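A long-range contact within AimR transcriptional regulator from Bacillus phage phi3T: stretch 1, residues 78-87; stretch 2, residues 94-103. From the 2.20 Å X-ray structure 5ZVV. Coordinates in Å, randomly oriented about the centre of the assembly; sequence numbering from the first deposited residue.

Stretch 1, residues 78-87: CARQSVEYSD
Stretch 2, residues 94-103: LTDKIIINLC

Residues 78-87 and 94-103 of this phage transcriptional regulator are both α-helical, with phi near -65° and psi near -40° throughout and regular i to i-4 backbone hydrogen bonds. The helices run nearly antiparallel, 157° between their N-to-C directions, and their axes approach to 8.8 Å. The register sets S86 against T95, with CA atoms 5.3 Å apart, and A79 against L102, with CA atoms 7.4 Å apart; the helices are thus closer at the S86 end, where both side chains are small.

There, CA-to-CB of both S86 and T95 points toward the partner helix. S86 adopts chi1 t and T95 chi1 m, which brings the hydroxyls together: S86 OG donates a hydrogen bond of 2.7 Å to T95 OG1. A water extends this polar corner, donating to T95 OG1 at 2.7 Å and to D87 OD1 at 3.1 Å; D87, also t at chi1, places its carboxylate within the water's reach.

Farther along, the packing is apolar. V83, chi1 85° (p), is a knob among T95, I98, I99 and L102. Its CB lies 3.7 Å from both I98 CG2 and L102 CD1, and its CG2 is 3.8 Å from I99 CG1, so a compact branched side chain fills the hole. Reciprocally, I98 sits among A79, S82, V83 and S86. Its m, t rotamer extends CD1 to 3.4 Å from S82 OG and 4.2 Å from S86 CB. S82 can face this hydrocarbon because its p rotamer (chi1 86°) turns OG back to its own helix, donating to A79 O at 2.5 Å.

At the wider end, L102, also m, t, reaches across the larger gap: its CD2 meets A79 CB at 3.6 Å, the small alanine leaving room for the leucine. Together the two stretches bury 425 Å².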

# COMPACT_ATOMS: atom_id res chain seq x y z
N CYS A 78 -1.42 34.98 -11.00
CA CYS A 78 -1.03 34.56 -12.34
C CYS A 78 0.21 33.67 -12.33
O CYS A 78 0.31 32.73 -13.12
CB CYS A 78 -0.78 35.78 -13.23
SG CYS A 78 -2.18 36.25 -14.25
N ALA A 79 1.15 33.94 -11.43
CA ALA A 79 2.36 33.12 -11.36
C ALA A 79 2.05 31.72 -10.85
O ALA A 79 2.62 30.73 -11.33
CB ALA A 79 3.41 33.80 -10.48
N ARG A 80 1.14 31.61 -9.87
CA ARG A 80 0.74 30.30 -9.36
C ARG A 80 0.03 29.49 -10.44
O ARG A 80 0.35 28.31 -10.68
CB ARG A 80 -0.15 30.49 -8.13
CG ARG A 80 0.40 31.52 -7.16
CD ARG A 80 -0.44 31.64 -5.89
NE ARG A 80 -0.06 32.82 -5.13
CZ ARG A 80 -0.82 33.90 -4.98
NH1 ARG A 80 -2.03 33.94 -5.51
NH2 ARG A 80 -0.38 34.94 -4.29
N GLN A 81 -0.95 30.11 -11.11
CA GLN A 81 -1.56 29.48 -12.27
C GLN A 81 -0.50 29.04 -13.27
O GLN A 81 -0.58 27.94 -13.83
CB GLN A 81 -2.55 30.45 -12.94
CG GLN A 81 -3.75 30.80 -12.08
CD GLN A 81 -4.68 31.79 -12.75
OE1 GLN A 81 -4.23 32.74 -13.39
NE2 GLN A 81 -5.98 31.56 -12.62
N SER A 82 0.52 29.88 -13.47
CA SER A 82 1.56 29.55 -14.44
C SER A 82 2.35 28.31 -14.01
O SER A 82 2.72 27.50 -14.86
CB SER A 82 2.50 30.74 -14.64
OG SER A 82 3.53 30.75 -13.68
N VAL A 83 2.60 28.15 -12.71
CA VAL A 83 3.34 26.97 -12.29
C VAL A 83 2.50 25.72 -12.48
O VAL A 83 3.02 24.66 -12.87
CB VAL A 83 3.85 27.11 -10.84
CG1 VAL A 83 2.80 26.70 -9.81
CG2 VAL A 83 5.12 26.27 -10.65
N GLU A 84 1.18 25.82 -12.26
CA GLU A 84 0.34 24.64 -12.48
C GLU A 84 0.25 24.28 -13.96
O GLU A 84 0.37 23.10 -14.33
CB GLU A 84 -1.06 24.86 -11.89
CG GLU A 84 -2.12 23.87 -12.41
CD GLU A 84 -1.78 22.40 -12.13
OE1 GLU A 84 -0.86 22.11 -11.33
OE2 GLU A 84 -2.45 21.53 -12.72
N TYR A 85 0.04 25.28 -14.82
CA TYR A 85 -0.02 25.01 -16.25
C TYR A 85 1.31 24.46 -16.77
O TYR A 85 1.34 23.54 -17.59
CB TYR A 85 -0.41 26.28 -17.02
CG TYR A 85 -0.84 26.03 -18.45
CD1 TYR A 85 -2.05 25.42 -18.73
CD2 TYR A 85 -0.03 26.41 -19.51
CE1 TYR A 85 -2.45 25.20 -20.04
CE2 TYR A 85 -0.42 26.19 -20.82
CZ TYR A 85 -1.63 25.59 -21.07
OH TYR A 85 -2.02 25.36 -22.37
N SER A 86 2.42 25.01 -16.28
CA SER A 86 3.73 24.52 -16.71
C SER A 86 3.94 23.08 -16.29
O SER A 86 4.41 22.26 -17.08
CB SER A 86 4.83 25.42 -16.14
OG SER A 86 6.10 25.04 -16.65
N ASP A 87 3.57 22.74 -15.05
CA ASP A 87 3.85 21.39 -14.56
C ASP A 87 2.92 20.36 -15.20
O ASP A 87 3.34 19.23 -15.46
CB ASP A 87 3.74 21.34 -13.04
CG ASP A 87 4.13 19.98 -12.50
OD1 ASP A 87 5.34 19.68 -12.46
OD2 ASP A 87 3.22 19.21 -12.13
N LEU A 94 10.98 25.16 -17.42
CA LEU A 94 10.14 26.30 -17.06
C LEU A 94 9.53 26.12 -15.68
O LEU A 94 9.53 27.06 -14.87
CB LEU A 94 9.05 26.49 -18.11
CG LEU A 94 8.06 27.64 -17.90
CD1 LEU A 94 8.79 28.97 -17.89
CD2 LEU A 94 6.99 27.62 -18.98
N THR A 95 9.02 24.92 -15.38
CA THR A 95 8.39 24.67 -14.09
C THR A 95 9.35 24.96 -12.94
O THR A 95 8.96 25.59 -11.95
CB THR A 95 7.89 23.23 -14.01
OG1 THR A 95 6.90 23.00 -15.02
CG2 THR A 95 7.28 22.95 -12.64
N ASP A 96 10.60 24.52 -13.06
CA ASP A 96 11.55 24.72 -11.98
C ASP A 96 11.96 26.19 -11.86
O ASP A 96 12.13 26.70 -10.74
CB ASP A 96 12.78 23.83 -12.18
CG ASP A 96 12.44 22.36 -12.05
OD1 ASP A 96 11.44 22.03 -11.37
OD2 ASP A 96 13.18 21.52 -12.63
N LYS A 97 12.10 26.88 -12.99
CA LYS A 97 12.36 28.32 -12.92
C LYS A 97 11.23 29.05 -12.19
O LYS A 97 11.47 29.88 -11.30
CB LYS A 97 12.56 28.88 -14.33
CG LYS A 97 13.82 28.38 -15.01
CD LYS A 97 13.92 28.90 -16.44
CE LYS A 97 15.12 28.29 -17.15
NZ LYS A 97 15.19 28.71 -18.58
N ILE A 98 9.98 28.74 -12.55
CA ILE A 98 8.84 29.37 -11.91
C ILE A 98 8.79 29.01 -10.43
O ILE A 98 8.43 29.85 -9.59
CB ILE A 98 7.53 28.99 -12.63
CG1 ILE A 98 7.56 29.45 -14.08
CG2 ILE A 98 6.33 29.60 -11.91
CD1 ILE A 98 6.31 29.11 -14.86
N ILE A 99 9.14 27.78 -10.08
CA ILE A 99 9.17 27.38 -8.67
C ILE A 99 10.17 28.22 -7.90
O ILE A 99 9.91 28.65 -6.77
CB ILE A 99 9.46 25.88 -8.54
CG1 ILE A 99 8.26 25.05 -8.99
CG2 ILE A 99 9.82 25.52 -7.10
CD1 ILE A 99 8.48 23.56 -8.89
N ILE A 100 11.33 28.49 -8.50
CA ILE A 100 12.32 29.36 -7.86
C ILE A 100 11.74 30.76 -7.66
O ILE A 100 11.86 31.35 -6.58
CB ILE A 100 13.62 29.39 -8.68
CG1 ILE A 100 14.34 28.04 -8.58
CG2 ILE A 100 14.53 30.52 -8.20
CD1 ILE A 100 15.50 27.89 -9.54
N ASN A 101 11.10 31.30 -8.70
CA ASN A 101 10.51 32.64 -8.57
C ASN A 101 9.44 32.68 -7.48
O ASN A 101 9.34 33.67 -6.74
CB ASN A 101 9.93 33.10 -9.91
CG ASN A 101 11.00 33.40 -10.94
OD1 ASN A 101 12.18 33.55 -10.61
ND2 ASN A 101 10.59 33.50 -12.20
N LEU A 102 8.63 31.63 -7.37
CA LEU A 102 7.58 31.60 -6.37
C LEU A 102 8.15 31.46 -4.96
O LEU A 102 7.62 32.04 -4.01
CB LEU A 102 6.60 30.46 -6.66
CG LEU A 102 5.73 30.62 -7.90
CD1 LEU A 102 4.89 29.38 -8.12
CD2 LEU A 102 4.86 31.85 -7.77
N CYS A 103 9.24 30.70 -4.82
CA CYS A 103 9.86 30.56 -3.50
C CYS A 103 10.53 31.86 -3.07
O CYS A 103 10.44 32.24 -1.89
CB CYS A 103 10.87 29.41 -3.52
SG CYS A 103 10.13 27.75 -3.50
O HOH W 1 7.00 20.31 -14.95